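PDB 5B5Z: PtLCIB4 H88A mutant from Phaeodactylum tricornutum, which belongs to the LCIB family of zinc-binding beta-carbonic anhydrases and, in its natural form, probably interconverts carbon dioxide and bicarbonate. Local coordinates for residues A97-I102 against N230-D235. Residues are numbered along the deposited sequence; the frame is centred on the assembly and turned at random.
Sequences AMAGAI and NHIDGD
The methyl of Ala99 meets two neighbouring residues of the 230-235 loop at once. Its CB packs against His231, 3.5 Å from CB and 3.8 Å from the carbonyl O of that residue, and the same carbon lies 3.9 Å from CD1 of Ile232. That isoleucine methyl has a second partner: Ile232 CD1 stands 3.8 Å from CD1 of Ile102, where the two branched side chains cross at about a right angle and touch by their end methyls. Both isoleucines carry CG1 beside the backbone N, but Ile232 then bends at its second torsion (chi2 -66°), bringing CD1 back toward the helix, while Ile102 runs on extended (chi2 171°). The imidazole of His231 leads away from Ala99.

Ala99 and Ile102 are the first and last residues of a type I beta turn that leads the chain away from helix 91-99. A 3.2 Å bond from Ile102 N to Ala99 O closes this turn, whose two ends both point toward the 230-235 segment. Just before it, Ala101 N donates to Met98 O across 2.9 Å, continuing the winding of the helix. Deeper still, Met98 and Ile102 rest on the central sheet, touching Leu53 of strand 52-57 and Cys108 of strand 107-117. Ile102 O accepts a hydrogen bond from Arg132 NH1 of the second subunit, which places the turn at the dimer interface.

The contact thus joins the end of helix 91-99 to the link between helix 205-228 and strand 238-247, illustrating how a helix end can be tied to a chain segment far off in sequence by a few methyl groups. No hydrogen bond crosses between the segments; their association rests on van der Waals contact between aliphatic carbons, most of them buried, with the exposed His231 at the margin.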
ATOM      1  N   ALA A  97      -6.058  -3.804  12.599  1.00 17.30           N
ATOM      2  CA  ALA A  97      -5.927  -2.352  12.551  1.00 17.15           C
ATOM      3  C   ALA A  97      -7.100  -1.737  11.803  1.00 17.75           C
ATOM      4  O   ALA A  97      -7.689  -0.736  12.213  1.00 19.30           O
ATOM      5  CB  ALA A  97      -4.614  -1.967  11.883  1.00 18.91           C
ATOM      6  N   MET A  98      -7.429  -2.353  10.683  1.00 17.08           N
ATOM      7  CA  MET A  98      -8.547  -1.910   9.885  1.00 17.90           C
ATOM      8  C   MET A  98      -9.852  -2.028  10.689  1.00 19.28           C
ATOM      9  O   MET A  98     -10.641  -1.086  10.740  1.00 19.40           O
ATOM     10  CB  MET A  98      -8.584  -2.734   8.586  1.00 22.27           C
ATOM     11  CG  MET A  98      -9.602  -2.286   7.587  1.00 19.80           C
ATOM     12  SD  MET A  98     -11.208  -2.933   8.059  1.00 24.86           S
ATOM     13  CE  MET A  98     -10.914  -4.704   7.987  1.00 27.55           C
ATOM     14  N   ALA A  99     -10.087  -3.186  11.297  1.00 18.77           N
ATOM     15  CA  ALA A  99     -11.337  -3.441  12.006  1.00 20.15           C
ATOM     16  C   ALA A  99     -11.522  -2.447  13.142  1.00 21.87           C
ATOM     17  O   ALA A  99     -12.639  -1.984  13.395  1.00 23.93           O
ATOM     18  CB  ALA A  99     -11.376  -4.869  12.525  1.00 23.10           C
ATOM     19  N   GLY A 100     -10.418  -2.087  13.791  1.00 19.65           N
ATOM     20  CA  GLY A 100     -10.444  -1.126  14.881  1.00 19.86           C
ATOM     21  C   GLY A 100     -10.729   0.312  14.476  1.00 22.76           C
ATOM     22  O   GLY A 100     -10.839   1.182  15.332  1.00 26.09           O
ATOM     23  N   ALA A 101     -10.830   0.561  13.174  1.00 19.05           N
ATOM     24  CA  ALA A 101     -11.126   1.881  12.637  1.00 20.97           C
ATOM     25  C   ALA A 101     -12.494   1.949  11.952  1.00 19.78           C
ATOM     26  O   ALA A 101     -12.872   2.991  11.420  1.00 23.14           O
ATOM     27  CB  ALA A 101     -10.039   2.295  11.661  1.00 22.08           C
ATOM     28  N   ILE A 102     -13.217   0.835  11.930  1.00 17.58           N
ATOM     29  CA  ILE A 102     -14.557   0.820  11.354  1.00 20.77           C
ATOM     30  C   ILE A 102     -15.454   1.744  12.178  1.00 21.54           C
ATOM     31  O   ILE A 102     -15.421   1.693  13.407  1.00 22.88           O
ATOM     32  CB  ILE A 102     -15.135  -0.618  11.317  1.00 19.81           C
ATOM     33  CG1 ILE A 102     -14.262  -1.520  10.439  1.00 17.76           C
ATOM     34  CG2 ILE A 102     -16.580  -0.632  10.807  1.00 21.18           C
ATOM     35  CD1 ILE A 102     -14.645  -2.999  10.523  1.00 18.05           C
ATOM     36  N   ASN A 230     -13.009 -12.060  15.205  1.00 43.37           N
ATOM     37  CA  ASN A 230     -13.188 -11.450  16.521  1.00 45.32           C
ATOM     38  C   ASN A 230     -13.204  -9.916  16.520  1.00 43.56           C
ATOM     39  O   ASN A 230     -13.917  -9.298  17.310  1.00 43.78           O
ATOM     40  CB  ASN A 230     -12.078 -11.946  17.457  1.00 45.45           C
ATOM     41  CG  ASN A 230     -10.739 -12.066  16.755  1.00 46.46           C
ATOM     42  OD1 ASN A 230     -10.544 -12.943  15.916  1.00 45.21           O
ATOM     43  ND2 ASN A 230      -9.808 -11.172  17.094  1.00 47.15           N
ATOM     44  N   HIS A 231     -12.414  -9.312  15.639  1.00 39.84           N
ATOM     45  CA  HIS A 231     -12.194  -7.869  15.661  1.00 41.57           C
ATOM     46  C   HIS A 231     -13.407  -7.072  15.192  1.00 42.43           C
ATOM     47  O   HIS A 231     -13.514  -5.878  15.469  1.00 43.69           O
ATOM     48  CB  HIS A 231     -10.979  -7.521  14.806  1.00 37.65           C
ATOM     49  CG  HIS A 231      -9.696  -8.078  15.336  1.00 40.77           C
ATOM     50  ND1 HIS A 231      -8.746  -8.662  14.527  1.00 39.18           N
ATOM     51  CD2 HIS A 231      -9.204  -8.127  16.596  1.00 44.18           C
ATOM     52  CE1 HIS A 231      -7.723  -9.054  15.268  1.00 40.65           C
ATOM     53  NE2 HIS A 231      -7.977  -8.742  16.526  1.00 45.71           N
ATOM     54  N   ILE A 232     -14.309  -7.729  14.473  1.00 42.46           N
ATOM     55  CA  ILE A 232     -15.570  -7.116  14.075  1.00 44.22           C
ATOM     56  C   ILE A 232     -16.562  -7.229  15.227  1.00 46.43           C
ATOM     57  O   ILE A 232     -16.710  -8.297  15.818  1.00 49.23           O
ATOM     58  CB  ILE A 232     -16.156  -7.783  12.822  1.00 42.79           C
ATOM     59  CG1 ILE A 232     -15.068  -7.978  11.767  1.00 42.45           C
ATOM     60  CG2 ILE A 232     -17.295  -6.956  12.271  1.00 41.00           C
ATOM     61  CD1 ILE A 232     -14.528  -6.686  11.212  1.00 38.61           C
ATOM     62  N   ASP A 233     -17.247  -6.136  15.538  1.00 48.92           N
ATOM     63  CA  ASP A 233     -18.081  -6.089  16.733  1.00 50.73           C
ATOM     64  C   ASP A 233     -19.577  -6.260  16.469  1.00 50.41           C
ATOM     65  O   ASP A 233     -20.245  -5.342  15.996  1.00 53.10           O
ATOM     66  CB  ASP A 233     -17.838  -4.771  17.474  1.00 51.41           C
ATOM     67  CG  ASP A 233     -16.474  -4.720  18.137  1.00 53.07           C
ATOM     68  OD1 ASP A 233     -15.854  -5.794  18.307  1.00 54.83           O
ATOM     69  OD2 ASP A 233     -16.009  -3.608  18.470  1.00 53.20           O
ATOM     70  N   GLY A 234     -20.082  -7.451  16.780  1.00 47.87           N
ATOM     71  CA  GLY A 234     -21.510  -7.700  16.888  1.00 47.51           C
ATOM     72  C   GLY A 234     -22.352  -7.546  15.638  1.00 47.39           C
ATOM     73  O   GLY A 234     -22.659  -8.527  14.958  1.00 48.55           O
ATOM     74  N   ASP A 235     -22.751  -6.313  15.351  1.00 46.87           N
ATOM     75  CA  ASP A 235     -23.604  -6.030  14.202  1.00 47.73           C
ATOM     76  C   ASP A 235     -22.776  -5.763  12.948  1.00 43.44           C
ATOM     77  O   ASP A 235     -23.297  -5.772  11.831  1.00 43.70           O
ATOM     78  CB  ASP A 235     -24.504  -4.832  14.493  1.00 48.72           C
ATOM     79  CG  ASP A 235     -23.711  -3.564  14.758  1.00 51.46           C
ATOM     80  OD1 ASP A 235     -22.771  -3.610  15.586  1.00 49.50           O
ATOM     81  OD2 ASP A 235     -24.021  -2.527  14.133  1.00 50.79           O
TER